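Local coordinates for protein endoglucanase (Thermotoga maritima, PDB 1VHO) that probably acts as an aminopeptidase of the M42 family, a group of hydrolases that depend on two divalent metal cations per subunit, at residues 74-77 / 83-86; 153-158 / 167-172; 177-182 / 321-326; 302-307 / 317-322. All blocks are in the same frame, centred on the assembly; numbering follows the deposited sequence.

Contact 1 (74-77 / 83-86); sequences VVSK and ARLE
One face of the Arg84 guanidinium is covered by the end of Lys77, whose CE stands 3.3 Å above the plane, displaced toward the rim. Beyond it Lys77 NZ comes to 3.1 Å from Arg84 NH2, a close approach of two donors that cannot bond to each other. Acids outside the pair probably offset the like charges: Glu79 forms a salt bridge with the lysine and Glu135 with NH2 of the arginine. Both chains leave their strands with CG anti to the backbone N (chi1 178° and 170°) and bend at chi3, which brings their ends together. With an alanine in place of Arg84, Glu135 would probably lose its charged mate and the end of Lys77 would be freer to turn. On the other face of the sheet Val75 CG2 presses on Leu85 CD2 at 3.5 Å, while its CG1 lies against CB of Ala83. Two backbone bonds join Val74 and Glu86, N to O at 2.8 Å and O to N at 2.9 Å. Ser76 N then donates to Arg84 O, and Lys77 O accepts from Arg84 N at 2.8 Å. The register slips by one residue between Val75 and Lys77, and the buried Lys77 N finds no partner. The contact thus exemplifies a beta hairpin, strands 73-79 and 82-87, carrying a beta bulge within a six-stranded antiparallel sheet.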
loop_
_atom_site.group_PDB
_atom_site.type_symbol
_atom_site.label_atom_id
_atom_site.label_comp_id
_atom_site.label_asym_id
_atom_site.label_seq_id
_atom_site.Cartn_x
_atom_site.Cartn_y
_atom_site.Cartn_z
ATOM N N VAL A 74 6.961 16.869 6.048
ATOM C CA VAL A 74 7.277 17.397 7.369
ATOM C C VAL A 74 7.465 18.908 7.249
ATOM O O VAL A 74 7.970 19.358 6.201
ATOM C CB VAL A 74 8.571 16.727 7.935
ATOM C CG1 VAL A 74 9.755 16.929 7.001
ATOM C CG2 VAL A 74 8.835 17.285 9.325
ATOM N N VAL A 75 7.036 19.673 8.229
ATOM C CA VAL A 75 7.239 21.129 8.169
ATOM C C VAL A 75 8.765 21.310 8.437
ATOM O O VAL A 75 9.223 20.838 9.485
ATOM C CB VAL A 75 6.431 21.859 9.236
ATOM C CG1 VAL A 75 6.807 23.329 9.311
ATOM C CG2 VAL A 75 4.920 21.722 8.894
ATOM N N SER A 76 9.480 21.838 7.475
ATOM C CA SER A 76 10.931 21.973 7.689
ATOM C C SER A 76 11.320 23.384 8.079
ATOM O O SER A 76 12.398 23.589 8.629
ATOM C CB SER A 76 11.642 21.602 6.379
ATOM O OG SER A 76 11.099 22.405 5.351
ATOM N N LYS A 77 10.453 24.351 7.810
ATOM C CA LYS A 77 10.796 25.738 8.100
ATOM C C LYS A 77 9.553 26.588 8.237
ATOM O O LYS A 77 8.584 26.377 7.490
ATOM C CB LYS A 77 11.630 26.219 6.892
ATOM C CG LYS A 77 12.076 27.654 6.918
ATOM C CD LYS A 77 13.086 27.948 5.800
ATOM C CE LYS A 77 12.447 27.735 4.440
ATOM N NZ LYS A 77 13.104 28.518 3.354
ATOM N N ALA A 83 4.883 28.316 5.907
ATOM C CA ALA A 83 5.571 27.113 6.409
ATOM C C ALA A 83 5.962 26.285 5.181
ATOM O O ALA A 83 5.128 25.991 4.292
ATOM C CB ALA A 83 4.737 26.284 7.340
ATOM N N ARG A 84 7.216 25.847 5.144
ATOM C CA ARG A 84 7.685 25.038 4.032
ATOM C C ARG A 84 7.543 23.537 4.358
ATOM O O ARG A 84 7.802 23.180 5.496
ATOM C CB ARG A 84 9.194 25.324 3.769
ATOM C CG ARG A 84 9.743 24.299 2.779
ATOM C CD ARG A 84 11.233 24.453 2.578
ATOM N NE ARG A 84 11.540 25.526 1.627
ATOM C CZ ARG A 84 12.765 26.040 1.528
ATOM N NH1 ARG A 84 13.748 25.581 2.309
ATOM N NH2 ARG A 84 12.987 27.016 0.662
ATOM N N LEU A 85 7.116 22.728 3.398
ATOM C CA LEU A 85 6.962 21.297 3.637
ATOM C C LEU A 85 7.944 20.491 2.775
ATOM O O LEU A 85 8.071 20.825 1.596
ATOM C CB LEU A 85 5.561 20.808 3.215
ATOM C CG LEU A 85 4.360 21.453 3.920
ATOM C CD1 LEU A 85 3.058 20.825 3.390
ATOM C CD2 LEU A 85 4.449 21.246 5.417
ATOM N N GLU A 86 8.573 19.485 3.340
ATOM C CA GLU A 86 9.478 18.618 2.618
ATOM C C GLU A 86 8.947 17.184 2.652
ATOM O O GLU A 86 8.474 16.771 3.692
ATOM C CB GLU A 86 10.880 18.622 3.309
ATOM C CG GLU A 86 11.557 19.948 3.007
ATOM C CD GLU A 86 13.023 20.018 3.341
ATOM O OE1 GLU A 86 13.620 21.057 2.989
ATOM O OE2 GLU A 86 13.571 19.066 3.947
#

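Contact 2 (153-158 / 167-172); sequences AVIDQT and VGKALD
Gln157 and Lys169 bring their backbones closest, CA to CA 6.1 Å, yet no direct hydrogen bond joins the two segments; instead one water accepts from Lys169 N at 3.0 Å and donates to Gln157 O at 2.8 Å. Lys169 contributes the largest share of the contact. Its CG takes the position between the backbone N and the carbonyl carbon (chi1 59°), and the chain then runs extended until it turns at the last torsion (76°). On this course it runs alongside Ile155, the two side chains heading opposite ways, with Lys169 CD lying 4.0 Å from Ile155 CB and 3.3 Å from Ile155 O. Nearer the root, Lys169 CB meets Gln157 CB at 4.1 Å, while Gln157 CG lies against Gly168 CA at 4.2 Å. The segments illustrate how a chain passes from one sheet to another and on into a helix: 153-155 ends a strand of the six-stranded antiparallel sheet, whereas 167-172 leaves a small three-stranded sheet and enters helix 171-187, with Ala170 at the N-cap position. Lys169 NZ is gripped by salt bridges to Glu70 and Asp18, which probably pay for burying its charge. A methionine in place of Lys169 would probably leave both acids, Glu70 and Asp18, without their cation. Three residues beyond the lysine, the first turn of the helix holds Asp172, predicted to be a ligand shared by both zinc ions; its OD1 also pairs with Arg281.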
loop_
_atom_site.group_PDB
_atom_site.type_symbol
_atom_site.label_atom_id
_atom_site.label_comp_id
_atom_site.label_asym_id
_atom_site.label_seq_id
_atom_site.Cartn_x
_atom_site.Cartn_y
_atom_site.Cartn_z
ATOM N N ALA A 153 2.436 16.143 7.721
ATOM C CA ALA A 153 1.214 16.318 6.933
ATOM C C ALA A 153 1.014 15.128 6.003
ATOM O O ALA A 153 1.984 14.490 5.621
ATOM C CB ALA A 153 1.394 17.560 6.024
ATOM N N VAL A 154 -0.253 14.786 5.726
ATOM C CA VAL A 154 -0.530 13.746 4.747
ATOM C C VAL A 154 -1.599 14.355 3.812
ATOM O O VAL A 154 -2.145 15.417 4.116
ATOM C CB VAL A 154 -1.067 12.452 5.374
ATOM C CG1 VAL A 154 0.028 11.789 6.260
ATOM C CG2 VAL A 154 -2.286 12.785 6.232
ATOM N N ILE A 155 -1.923 13.665 2.741
ATOM C CA ILE A 155 -2.979 14.135 1.833
ATOM C C ILE A 155 -4.319 14.057 2.546
ATOM O O ILE A 155 -4.652 13.108 3.262
ATOM C CB ILE A 155 -2.999 13.185 0.599
ATOM C CG1 ILE A 155 -1.765 13.456 -0.249
ATOM C CG2 ILE A 155 -4.275 13.383 -0.222
ATOM C CD1 ILE A 155 -1.710 14.830 -0.813
ATOM N N ASP A 156 -5.126 15.124 2.412
ATOM C CA ASP A 156 -6.425 15.158 3.080
ATOM C C ASP A 156 -7.494 14.724 2.052
ATOM O O ASP A 156 -7.899 15.540 1.257
ATOM C CB ASP A 156 -6.720 16.555 3.598
ATOM C CG ASP A 156 -8.002 16.717 4.369
ATOM O OD1 ASP A 156 -8.668 15.725 4.767
ATOM O OD2 ASP A 156 -8.433 17.872 4.594
ATOM N N GLN A 157 -7.801 13.448 2.042
ATOM C CA GLN A 157 -8.776 12.896 1.088
ATOM C C GLN A 157 -9.672 11.874 1.786
ATOM O O GLN A 157 -9.149 10.961 2.456
ATOM C CB GLN A 157 -8.038 12.115 -0.017
ATOM C CG GLN A 157 -8.958 11.516 -1.113
ATOM C CD GLN A 157 -9.553 12.593 -1.985
ATOM O OE1 GLN A 157 -8.948 13.621 -2.295
ATOM N NE2 GLN A 157 -10.797 12.423 -2.502
ATOM N N THR A 158 -10.961 12.016 1.533
ATOM C CA THR A 158 -11.935 11.055 2.114
ATOM C C THR A 158 -12.288 10.081 0.982
ATOM O O THR A 158 -12.682 10.536 -0.094
ATOM C CB THR A 158 -13.155 11.833 2.585
ATOM O OG1 THR A 158 -12.721 12.622 3.747
ATOM C CG2 THR A 158 -14.289 10.923 3.073
ATOM N N VAL A 167 -12.305 5.131 -4.704
ATOM C CA VAL A 167 -11.353 6.210 -5.040
ATOM C C VAL A 167 -10.849 6.797 -3.712
ATOM O O VAL A 167 -11.639 7.056 -2.800
ATOM C CB VAL A 167 -12.063 7.321 -5.840
ATOM C CG1 VAL A 167 -11.104 8.476 -6.110
ATOM C CG2 VAL A 167 -12.565 6.791 -7.203
ATOM N N GLY A 168 -9.523 6.953 -3.594
ATOM C CA GLY A 168 -9.011 7.502 -2.326
ATOM C C GLY A 168 -7.485 7.495 -2.343
ATOM O O GLY A 168 -6.849 7.100 -3.323
ATOM N N LYS A 169 -6.928 8.177 -1.336
ATOM C CA LYS A 169 -5.478 8.291 -1.276
ATOM C C LYS A 169 -4.848 6.946 -0.896
ATOM O O LYS A 169 -5.499 6.125 -0.222
ATOM C CB LYS A 169 -5.007 9.333 -0.230
ATOM C CG LYS A 169 -5.519 8.983 1.224
ATOM C CD LYS A 169 -4.882 10.012 2.175
ATOM C CE LYS A 169 -5.318 9.819 3.640
ATOM N NZ LYS A 169 -4.666 8.674 4.315
ATOM N N ALA A 170 -3.556 6.852 -1.167
ATOM C CA ALA A 170 -2.762 5.689 -0.727
ATOM C C ALA A 170 -3.235 4.310 -1.096
ATOM O O ALA A 170 -2.656 3.318 -0.566
ATOM C CB ALA A 170 -2.626 5.732 0.819
ATOM N N LEU A 171 -4.077 4.166 -2.121
ATOM C CA LEU A 171 -4.454 2.802 -2.530
ATOM C C LEU A 171 -3.321 2.055 -3.155
ATOM O O LEU A 171 -3.308 0.816 -3.189
ATOM C CB LEU A 171 -5.727 2.866 -3.403
ATOM C CG LEU A 171 -6.983 3.306 -2.673
ATOM C CD1 LEU A 171 -8.084 3.743 -3.646
ATOM C CD2 LEU A 171 -7.547 2.213 -1.764
ATOM N N ASP A 172 -2.259 2.730 -3.680
ATOM C CA ASP A 172 -1.133 2.036 -4.252
ATOM C C ASP A 172 -0.509 1.063 -3.248
ATOM O O ASP A 172 0.218 0.163 -3.675
ATOM C CB ASP A 172 -0.107 2.982 -4.891
ATOM C CG ASP A 172 0.308 4.081 -3.912
ATOM O OD1 ASP A 172 0.862 3.755 -2.855
ATOM O OD2 ASP A 172 0.016 5.258 -4.168
HETATM O O HOH W 1 -8.903 8.671 0.823
#

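Contact 3 (177-182 / 321-326); sequences CGVLVK and EELARL. With SO4 (sulfate ion), chain D.
Val179 and Ala324 let two helices come close, their CA atoms 5.1 Å apart and the short axes 8.2 Å at closest approach. The small Ala324 probably allows this: its CB rests 3.5 Å from the backbone O of Val179 and 3.6 Å from CB of Lys182, so a methyl group packs into the dip between two successive turns. Val179 replies with CG1, anti to its backbone N (chi1 170°), which lies 3.8 Å from CG of Leu323. At the outer margin the contact turns polar. Lys182 NZ donates to a water that is weakly bonded to Glu321 OE2, while the lysine keeps a salt bridge to Glu185. On a different side of helix 317-333 Arg325 grips Glu322 side-on, NE to OE1 at 2.8 Å and NH2 to OE2 at 2.9 Å, nearly in the guanidinium plane; its NH1 bonds to a sulfate probably taken from the crystallisation liquor. The axes of 177-182 and 321-326 cross at -45°. Both helices lie against the mixed sheet, Val179 and Leu323 meeting Ile303 of strand 297-304, while helix 7-16 packs on Val181 and Lys182.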
loop_
_atom_site.group_PDB
_atom_site.type_symbol
_atom_site.label_atom_id
_atom_site.label_comp_id
_atom_site.label_asym_id
_atom_site.label_seq_id
_atom_site.Cartn_x
_atom_site.Cartn_y
_atom_site.Cartn_z
ATOM N N CYS A 177 -2.875 -4.175 1.039
ATOM C CA CYS A 177 -3.149 -4.502 2.428
ATOM C C CYS A 177 -4.564 -5.141 2.455
ATOM O O CYS A 177 -4.701 -6.164 3.125
ATOM C CB CYS A 177 -3.201 -3.223 3.333
ATOM S SG CYS A 177 -1.484 -2.575 3.534
ATOM N N GLY A 178 -5.511 -4.588 1.764
ATOM C CA GLY A 178 -6.898 -5.082 1.686
ATOM C C GLY A 178 -6.888 -6.538 1.122
ATOM O O GLY A 178 -7.572 -7.414 1.635
ATOM N N VAL A 179 -6.107 -6.775 0.069
ATOM C CA VAL A 179 -6.038 -8.144 -0.500
ATOM C C VAL A 179 -5.576 -9.130 0.579
ATOM O O VAL A 179 -6.174 -10.183 0.820
ATOM C CB VAL A 179 -4.970 -8.226 -1.628
ATOM C CG1 VAL A 179 -4.753 -9.734 -2.017
ATOM C CG2 VAL A 179 -5.341 -7.423 -2.843
ATOM N N LEU A 180 -4.513 -8.753 1.317
ATOM C CA LEU A 180 -3.982 -9.693 2.320
ATOM C C LEU A 180 -4.932 -9.904 3.481
ATOM O O LEU A 180 -4.984 -11.033 4.035
ATOM C CB LEU A 180 -2.568 -9.273 2.731
ATOM C CG LEU A 180 -1.561 -9.234 1.545
ATOM C CD1 LEU A 180 -0.151 -9.075 2.102
ATOM C CD2 LEU A 180 -1.650 -10.555 0.747
ATOM N N VAL A 181 -5.676 -8.852 3.844
ATOM C CA VAL A 181 -6.681 -9.044 4.937
ATOM C C VAL A 181 -7.743 -10.035 4.444
ATOM O O VAL A 181 -8.117 -10.980 5.197
ATOM C CB VAL A 181 -7.336 -7.693 5.292
ATOM C CG1 VAL A 181 -8.584 -7.917 6.172
ATOM C CG2 VAL A 181 -6.322 -6.832 6.063
ATOM N N LYS A 182 -8.190 -9.860 3.204
ATOM C CA LYS A 182 -9.224 -10.762 2.631
ATOM C C LYS A 182 -8.683 -12.183 2.477
ATOM O O LYS A 182 -9.438 -13.162 2.648
ATOM C CB LYS A 182 -9.771 -10.212 1.322
ATOM C CG LYS A 182 -10.599 -8.919 1.465
ATOM C CD LYS A 182 -11.866 -9.098 2.300
ATOM C CE LYS A 182 -12.953 -9.830 1.552
ATOM N NZ LYS A 182 -14.208 -9.918 2.331
ATOM N N GLU A 321 -10.786 -8.619 -4.364
ATOM C CA GLU A 321 -11.330 -9.874 -3.851
ATOM C C GLU A 321 -10.877 -11.083 -4.651
ATOM O O GLU A 321 -10.613 -12.122 -4.064
ATOM C CB GLU A 321 -12.873 -9.867 -3.937
ATOM C CG GLU A 321 -13.512 -8.651 -3.346
ATOM C CD GLU A 321 -15.036 -8.790 -3.249
ATOM O OE1 GLU A 321 -15.677 -8.940 -4.309
ATOM O OE2 GLU A 321 -15.490 -8.745 -2.101
ATOM N N GLU A 322 -10.886 -10.975 -6.001
ATOM C CA GLU A 322 -10.439 -12.115 -6.808
ATOM C C GLU A 322 -8.986 -12.441 -6.557
ATOM O O GLU A 322 -8.624 -13.613 -6.516
ATOM C CB GLU A 322 -10.715 -11.918 -8.312
ATOM C CG GLU A 322 -12.227 -11.999 -8.609
ATOM C CD GLU A 322 -12.752 -13.426 -8.461
ATOM O OE1 GLU A 322 -13.218 -13.802 -7.370
ATOM O OE2 GLU A 322 -12.658 -14.234 -9.400
ATOM N N LEU A 323 -8.116 -11.431 -6.341
ATOM C CA LEU A 323 -6.727 -11.752 -6.006
ATOM C C LEU A 323 -6.682 -12.511 -4.691
ATOM O O LEU A 323 -5.909 -13.473 -4.487
ATOM C CB LEU A 323 -5.856 -10.477 -5.995
ATOM C CG LEU A 323 -4.382 -10.713 -5.647
ATOM C CD1 LEU A 323 -3.821 -11.923 -6.425
ATOM C CD2 LEU A 323 -3.494 -9.505 -5.915
ATOM N N ALA A 324 -7.428 -12.000 -3.663
ATOM C CA ALA A 324 -7.382 -12.718 -2.383
ATOM C C ALA A 324 -7.937 -14.161 -2.536
ATOM O O ALA A 324 -7.420 -15.071 -1.908
ATOM C CB ALA A 324 -8.273 -11.958 -1.387
ATOM N N ARG A 325 -8.969 -14.327 -3.348
ATOM C CA ARG A 325 -9.526 -15.676 -3.579
ATOM C C ARG A 325 -8.454 -16.560 -4.182
ATOM O O ARG A 325 -8.213 -17.696 -3.754
ATOM C CB ARG A 325 -10.779 -15.589 -4.505
ATOM C CG ARG A 325 -11.475 -16.956 -4.685
ATOM C CD ARG A 325 -12.865 -16.789 -5.283
ATOM N NE ARG A 325 -12.877 -16.504 -6.726
ATOM C CZ ARG A 325 -12.842 -17.449 -7.665
ATOM N NH1 ARG A 325 -12.791 -18.760 -7.360
ATOM N NH2 ARG A 325 -12.855 -17.094 -8.939
ATOM N N LEU A 326 -7.752 -16.059 -5.215
ATOM C CA LEU A 326 -6.666 -16.830 -5.817
ATOM C C LEU A 326 -5.582 -17.147 -4.824
ATOM O O LEU A 326 -5.076 -18.289 -4.791
ATOM C CB LEU A 326 -6.006 -15.951 -6.941
ATOM C CG LEU A 326 -4.790 -16.600 -7.605
ATOM C CD1 LEU A 326 -5.160 -17.985 -8.165
ATOM C CD2 LEU A 326 -4.274 -15.701 -8.753
HETATM S S SO4 D . -13.900 -21.506 -5.655
HETATM O O1 SO4 D . -15.333 -21.171 -6.023
HETATM O O2 SO4 D . -13.256 -21.999 -6.914
HETATM O O3 SO4 D . -13.243 -20.286 -5.109
HETATM O O4 SO4 D . -13.923 -22.597 -4.627
HETATM O O HOH W 2 -15.730 -11.140 0.230
#

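Contact 4 (302-307 / 317-322); sequences SIPLKY and PRDVEE
Strand 297-304 of the central mixed sheet and the helix 317-333 that packs against it meet here through Ile303 and Pro304 on one side and Asp319 and Val320 on the other. Strand 302-304 and helix 317-322 run nearly antiparallel, at 160°, their axes approaching to 8.2 Å. Ile303 reaches the helix with CD1, which lies 3.4 Å from the backbone O of Asp319 and 4.1 Å from CG2 of Val320; the isoleucine and valine lie roughly perpendicular. CG1 of Ile303 stands anti to its carbonyl carbon (chi1 -73°), and from there CD1 bends to the helix. Next to it the Asp319 carboxylate lies against the Pro304 ring, its OD2 3.5 Å from both CG and CD. This is the sheet-against-helix layering of the zinc exopeptidase clan, and the link between strand and helix carries His309, predicted to bind the second zinc. The buried carboxylate is well supplied with donors. OD1 accepts from Gly245 N and OD2 from Gly243 N, while a water donates to OD2 at 2.8 Å and to Pro304 O at 2.7 Å, spanning the two segments. Val320 also packs on Thr7 and Leu11 of helix 7-16, and Pro304 on Ile240 and Leu242. Backbone hydrogen bonding ties Ile303 to Thr229 and to Asp227, a predicted ligand of the first zinc.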
loop_
_atom_site.group_PDB
_atom_site.type_symbol
_atom_site.label_atom_id
_atom_site.label_comp_id
_atom_site.label_asym_id
_atom_site.label_seq_id
_atom_site.Cartn_x
_atom_site.Cartn_y
_atom_site.Cartn_z
ATOM N N SER A 302 -0.102 -7.915 -9.154
ATOM C CA SER A 302 -0.539 -6.557 -8.973
ATOM C C SER A 302 -2.018 -6.302 -9.166
ATOM O O SER A 302 -2.685 -6.957 -9.966
ATOM C CB SER A 302 0.191 -5.630 -10.008
ATOM O OG SER A 302 1.602 -5.648 -9.720
ATOM N N ILE A 303 -2.484 -5.277 -8.425
ATOM C CA ILE A 303 -3.874 -4.819 -8.559
ATOM C C ILE A 303 -3.896 -3.623 -9.525
ATOM O O ILE A 303 -3.088 -2.686 -9.361
ATOM C CB ILE A 303 -4.368 -4.378 -7.165
ATOM C CG1 ILE A 303 -4.613 -5.596 -6.258
ATOM C CG2 ILE A 303 -5.665 -3.555 -7.298
ATOM C CD1 ILE A 303 -5.652 -6.597 -6.734
ATOM N N PRO A 304 -4.743 -3.619 -10.544
ATOM C CA PRO A 304 -4.847 -2.509 -11.485
ATOM C C PRO A 304 -5.288 -1.253 -10.711
ATOM O O PRO A 304 -6.191 -1.342 -9.871
ATOM C CB PRO A 304 -5.994 -2.879 -12.435
ATOM C CG PRO A 304 -5.981 -4.408 -12.363
ATOM C CD PRO A 304 -5.722 -4.682 -10.883
ATOM N N LEU A 305 -4.583 -0.172 -10.953
ATOM C CA LEU A 305 -4.973 1.078 -10.231
ATOM C C LEU A 305 -4.910 2.206 -11.223
ATOM O O LEU A 305 -3.972 2.307 -12.017
ATOM C CB LEU A 305 -3.995 1.220 -9.059
ATOM C CG LEU A 305 -4.112 2.447 -8.160
ATOM C CD1 LEU A 305 -3.473 2.105 -6.813
ATOM C CD2 LEU A 305 -3.412 3.666 -8.765
ATOM N N LYS A 306 -5.876 3.113 -11.194
ATOM C CA LYS A 306 -5.834 4.252 -12.125
ATOM C C LYS A 306 -5.517 5.516 -11.365
ATOM O O LYS A 306 -5.859 5.646 -10.180
ATOM C CB LYS A 306 -7.219 4.282 -12.798
ATOM C CG LYS A 306 -7.295 5.058 -14.104
ATOM C CD LYS A 306 -8.696 4.897 -14.708
ATOM C CE LYS A 306 -8.686 5.069 -16.211
ATOM N NZ LYS A 306 -8.620 6.499 -16.625
ATOM N N TYR A 307 -4.847 6.486 -11.973
ATOM C CA TYR A 307 -4.532 7.777 -11.357
ATOM C C TYR A 307 -3.494 7.631 -10.252
ATOM O O TYR A 307 -3.541 8.211 -9.173
ATOM C CB TYR A 307 -5.766 8.565 -10.893
ATOM C CG TYR A 307 -6.876 8.563 -11.928
ATOM C CD1 TYR A 307 -6.707 9.098 -13.187
ATOM C CD2 TYR A 307 -8.089 7.940 -11.612
ATOM C CE1 TYR A 307 -7.747 9.040 -14.125
ATOM C CE2 TYR A 307 -9.118 7.866 -12.527
ATOM C CZ TYR A 307 -8.926 8.410 -13.787
ATOM O OH TYR A 307 -9.954 8.344 -14.693
ATOM N N PRO A 317 -12.804 -3.041 -6.397
ATOM C CA PRO A 317 -12.836 -3.993 -5.314
ATOM C C PRO A 317 -12.954 -5.429 -5.762
ATOM O O PRO A 317 -12.495 -6.324 -5.033
ATOM C CB PRO A 317 -13.994 -3.562 -4.416
ATOM C CG PRO A 317 -14.379 -2.209 -4.876
ATOM C CD PRO A 317 -13.878 -2.004 -6.289
ATOM N N ARG A 318 -13.517 -5.681 -6.974
ATOM C CA ARG A 318 -13.574 -7.074 -7.429
ATOM C C ARG A 318 -12.192 -7.612 -7.751
ATOM O O ARG A 318 -11.974 -8.835 -7.601
ATOM C CB ARG A 318 -14.472 -7.224 -8.663
ATOM C CG ARG A 318 -15.924 -6.809 -8.450
ATOM C CD ARG A 318 -16.620 -6.790 -9.819
ATOM N NE ARG A 318 -16.040 -5.696 -10.628
ATOM C CZ ARG A 318 -16.329 -5.487 -11.895
ATOM N NH1 ARG A 318 -17.198 -6.307 -12.517
ATOM N NH2 ARG A 318 -15.790 -4.506 -12.563
ATOM N N ASP A 319 -11.254 -6.791 -8.273
ATOM C CA ASP A 319 -9.918 -7.281 -8.543
ATOM C C ASP A 319 -9.246 -7.662 -7.221
ATOM O O ASP A 319 -8.430 -8.598 -7.116
ATOM C CB ASP A 319 -9.033 -6.189 -9.221
ATOM C CG ASP A 319 -9.464 -5.923 -10.655
ATOM O OD1 ASP A 319 -10.039 -6.835 -11.339
ATOM O OD2 ASP A 319 -9.236 -4.786 -11.106
ATOM N N VAL A 320 -9.522 -6.817 -6.192
ATOM C CA VAL A 320 -8.970 -7.081 -4.867
ATOM C C VAL A 320 -9.456 -8.404 -4.313
ATOM O O VAL A 320 -8.695 -9.225 -3.764
ATOM C CB VAL A 320 -9.290 -5.886 -3.923
ATOM C CG1 VAL A 320 -8.996 -6.238 -2.463
ATOM C CG2 VAL A 320 -8.388 -4.712 -4.342
ATOM N N GLU A 321 -10.786 -8.619 -4.364
ATOM C CA GLU A 321 -11.330 -9.874 -3.851
ATOM C C GLU A 321 -10.877 -11.083 -4.651
ATOM O O GLU A 321 -10.613 -12.122 -4.064
ATOM C CB GLU A 321 -12.873 -9.867 -3.937
ATOM C CG GLU A 321 -13.512 -8.651 -3.346
ATOM C CD GLU A 321 -15.036 -8.790 -3.249
ATOM O OE1 GLU A 321 -15.677 -8.940 -4.309
ATOM O OE2 GLU A 321 -15.490 -8.745 -2.101
ATOM N N GLU A 322 -10.886 -10.975 -6.001
ATOM C CA GLU A 322 -10.439 -12.115 -6.808
ATOM C C GLU A 322 -8.986 -12.441 -6.557
ATOM O O GLU A 322 -8.624 -13.613 -6.516
ATOM C CB GLU A 322 -10.715 -11.918 -8.312
ATOM C CG GLU A 322 -12.227 -11.999 -8.609
ATOM C CD GLU A 322 -12.752 -13.426 -8.461
ATOM O OE1 GLU A 322 -13.218 -13.802 -7.370
ATOM O OE2 GLU A 322 -12.658 -14.234 -9.400
HETATM O O HOH W 3 -8.486 -2.671 -9.491
#

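Overall arrangement
Along the chain contact 1 closes before contact 2 opens, and contacts 3 and 4 finish together on helix 317-333. Contact 1 lies in the six-stranded antiparallel sheet, about 37 Å centre to centre from contact 3 and on the opposite side of the chain's centre. Contact 2, about 19 Å from contact 1, draws on a neighbouring strand of that sheet and leads into helix 171-187, which contact 3 also uses. Contacts 3 and 4, centres about 10 Å apart, touch and share Glu321 and Glu322. Leu305 packs on Asp172, so contacts 2 and 4 probably meet beside the metal site, while contact 1 sits apart in the antiparallel sheet.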